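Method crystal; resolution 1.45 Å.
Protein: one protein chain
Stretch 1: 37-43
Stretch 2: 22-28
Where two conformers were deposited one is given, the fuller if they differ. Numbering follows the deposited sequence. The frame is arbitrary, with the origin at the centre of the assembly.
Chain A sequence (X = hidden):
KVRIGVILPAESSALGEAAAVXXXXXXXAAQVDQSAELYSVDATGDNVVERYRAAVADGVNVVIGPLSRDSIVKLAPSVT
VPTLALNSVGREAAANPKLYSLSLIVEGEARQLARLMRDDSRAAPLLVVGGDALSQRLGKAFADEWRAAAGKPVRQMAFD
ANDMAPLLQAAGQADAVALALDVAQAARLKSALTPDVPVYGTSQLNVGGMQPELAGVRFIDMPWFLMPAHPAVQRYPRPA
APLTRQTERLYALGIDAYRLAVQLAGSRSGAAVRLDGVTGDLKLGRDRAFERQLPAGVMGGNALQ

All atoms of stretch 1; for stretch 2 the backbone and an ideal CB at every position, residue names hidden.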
# COMPACT_ATOMS: atom_id res chain seq x y z
N GLU A 37 22.17 12.16 0.99
CA GLU A 37 22.51 12.17 2.41
C GLU A 37 21.24 12.20 3.21
O GLU A 37 20.30 12.87 2.84
CB GLU A 37 23.34 13.40 2.73
CG GLU A 37 23.86 13.44 4.16
CD GLU A 37 24.96 14.48 4.37
OE1 GLU A 37 25.65 14.86 3.39
OE2 GLU A 37 25.14 14.92 5.54
N LEU A 38 21.18 11.45 4.30
CA LEU A 38 20.03 11.48 5.18
C LEU A 38 20.26 12.43 6.37
O LEU A 38 21.34 12.47 6.97
CB LEU A 38 19.76 10.07 5.72
CG LEU A 38 19.54 8.96 4.69
CD1 LEU A 38 19.24 7.61 5.40
CD2 LEU A 38 18.43 9.26 3.74
N TYR A 39 19.20 13.14 6.73
CA TYR A 39 19.13 13.94 7.96
C TYR A 39 17.93 13.39 8.71
O TYR A 39 16.81 13.45 8.26
CB TYR A 39 18.93 15.42 7.56
CG TYR A 39 18.60 16.38 8.67
CD1 TYR A 39 17.35 16.39 9.29
CD2 TYR A 39 19.54 17.32 9.09
CE1 TYR A 39 17.04 17.30 10.30
CE2 TYR A 39 19.24 18.23 10.09
CZ TYR A 39 18.00 18.22 10.69
OH TYR A 39 17.69 19.13 11.69
N SER A 40 18.19 12.73 9.83
CA SER A 40 17.12 12.00 10.50
C SER A 40 16.76 12.71 11.76
O SER A 40 17.61 13.04 12.57
CB SER A 40 17.63 10.59 10.84
OG SER A 40 17.93 9.91 9.63
N VAL A 41 15.47 12.97 11.92
CA VAL A 41 14.98 13.52 13.17
C VAL A 41 13.63 12.89 13.50
O VAL A 41 12.83 12.52 12.62
CB VAL A 41 14.90 15.05 13.08
CG1 VAL A 41 13.81 15.42 12.11
CG2 VAL A 41 14.67 15.68 14.45
N ASP A 42 13.41 12.71 14.79
CA ASP A 42 12.10 12.29 15.28
C ASP A 42 11.16 13.48 15.41
O ASP A 42 11.54 14.45 16.01
CB ASP A 42 12.20 11.66 16.65
CG ASP A 42 12.88 10.31 16.62
OD1 ASP A 42 13.04 9.75 15.53
OD2 ASP A 42 13.21 9.81 17.70
N ALA A 43 9.94 13.37 14.88
CA ALA A 43 8.93 14.38 15.09
C ALA A 43 7.57 13.78 14.76
O ALA A 43 7.43 12.94 13.83
CB ALA A 43 9.18 15.57 14.16
N UNK A 22 10.12 1.55 8.64
CA UNK A 22 10.23 2.42 7.50
C UNK A 22 11.63 3.02 7.41
O UNK A 22 12.25 3.02 6.32
CB UNK A 22 9.17 3.52 7.57
N UNK A 23 12.13 3.54 8.53
CA UNK A 23 13.48 4.10 8.56
C UNK A 23 14.52 3.09 8.07
O UNK A 23 15.45 3.45 7.35
CB UNK A 23 13.83 4.56 9.98
N UNK A 24 14.36 1.83 8.46
CA UNK A 24 15.36 0.82 8.12
C UNK A 24 15.35 0.59 6.60
O UNK A 24 16.37 0.27 6.01
CB UNK A 24 15.09 -0.49 8.87
N UNK A 25 14.19 0.75 5.96
CA UNK A 25 14.11 0.63 4.52
C UNK A 25 14.73 1.82 3.82
O UNK A 25 15.43 1.66 2.81
CB UNK A 25 12.65 0.47 4.08
N UNK A 26 14.43 3.03 4.31
CA UNK A 26 15.05 4.24 3.78
C UNK A 26 16.55 4.13 3.84
O UNK A 26 17.25 4.43 2.82
CB UNK A 26 14.58 5.48 4.55
N UNK A 27 17.08 3.71 4.99
CA UNK A 27 18.54 3.53 5.20
C UNK A 27 19.08 2.49 4.22
O UNK A 27 20.11 2.72 3.56
CB UNK A 27 18.84 3.10 6.64
N UNK A 28 18.43 1.33 4.14
CA UNK A 28 18.88 0.27 3.21
C UNK A 28 19.04 0.80 1.75
O UNK A 28 20.02 0.52 1.06
CB UNK A 28 17.88 -0.89 3.23

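Phi between -53° and -73° and psi between -30° and -50° make positions 22 to 28 helical. The helix runs at 158° to the strand of stretch 1, nearly antiparallel, with an axis approach of 10.5 Å. From the strand, Leu-38 and Ser-40 point their CA-to-CB bonds toward the helix, while Tyr-39 and Val-41 point away.

Position 22 has nothing of stretch 1 within 5.5 Å of its ideal CB, so this strand sets no preference among helix-compatible residues. It is Val-22, chi1 t, without contact here; its carbonyl O accepts the backbone bond from N of position 26 (3.0 Å).

Position 23 is different. Its CB is also beyond 5.5 Å of the strand, yet CA-to-CB points toward it, and its CA lies 8.9 Å from the CA of Ser-40. Beyond the gap lie the carbonyl O of Val-41 and the carboxylate of Asp-42. A long donor would suit: arginine, which can reach both oxygens, or lysine, whose amine could come within range of Asp-42 OD1, 7.6 Å from the ideal CB of position 23; glutamine would stop short of the Val-41 carbonyl. The residue is Arg-23, extended with chi2 and chi3 both t. Arg-23 NH2 donates to Val-41 O at 2.8 Å (N-H...O angle 141°), the oxygen lying at the guanidinium edge near its plane. The same NH2 forms a salt bridge with Asp-42 OD1 at 3.2 Å, approached obliquely. A water accepts from Arg-23 NH1 (2.9 Å) and is hydrogen-bonded to Ser-40 OG (2.8 Å), linking the two side chains.

Positions 24 and 25 have no strand atom near their ideal CBs, leaving small, polar or apolar residues all possible. They are Ser-24, chi1 p, with no contact across the stretches, and Gly-25, which has no side chain.

Position 26 points toward the strand, its ideal CB 5.2 Å from Leu-38 CD1. The nearby leucine methyls favour an apolar residue: valine, isoleucine, leucine or methionine. It is Val-26, chi1 t, whose CG1 packs 4.0 Å from Leu-38 CD2.

Position 27 points sideways, although its ideal CB is 4.7 Å from Leu-38 CD1 and its CA 8.1 Å from the CA of Leu-38. An apolar residue could cover the leucine; a flexible polar one could lie along it toward Ser-40. Glu-27, chi1 and chi2 both m in the conformer given, brings its end nearer: OE2 lies 3.4 Å from Leu-38 CD1, a van der Waals contact, and 4.2 Å from Ser-40 OG, too far for a hydrogen bond.

Position 28 is out of reach and unconstrained by the strand; it is Ala-28.

Stretch 2, residues 22-28: VRSGVEA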
# COMPACT_ATOMS: atom_id res chain seq x y z
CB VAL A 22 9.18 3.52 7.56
CG1 VAL A 22 9.39 4.54 6.46
CG2 VAL A 22 7.75 2.97 7.47
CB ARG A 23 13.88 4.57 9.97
CG ARG A 23 13.33 5.91 10.37
CD ARG A 23 14.02 6.44 11.60
NE ARG A 23 13.31 7.55 12.17
CZ ARG A 23 13.44 8.81 11.74
NH1 ARG A 23 14.28 9.09 10.74
NH2 ARG A 23 12.76 9.77 12.31
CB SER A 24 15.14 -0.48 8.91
OG SER A 24 14.00 -1.21 8.49
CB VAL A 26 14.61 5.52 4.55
CG1 VAL A 26 15.35 6.75 4.04
CG2 VAL A 26 13.11 5.73 4.45
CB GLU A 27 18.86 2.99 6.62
CG GLU A 27 18.67 3.97 7.77
CD GLU A 27 19.70 5.09 7.87
OE1 GLU A 27 20.84 4.98 7.34
OE2 GLU A 27 19.35 6.12 8.50
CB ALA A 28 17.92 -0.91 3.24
O HOH W 1 16.27 7.66 9.20
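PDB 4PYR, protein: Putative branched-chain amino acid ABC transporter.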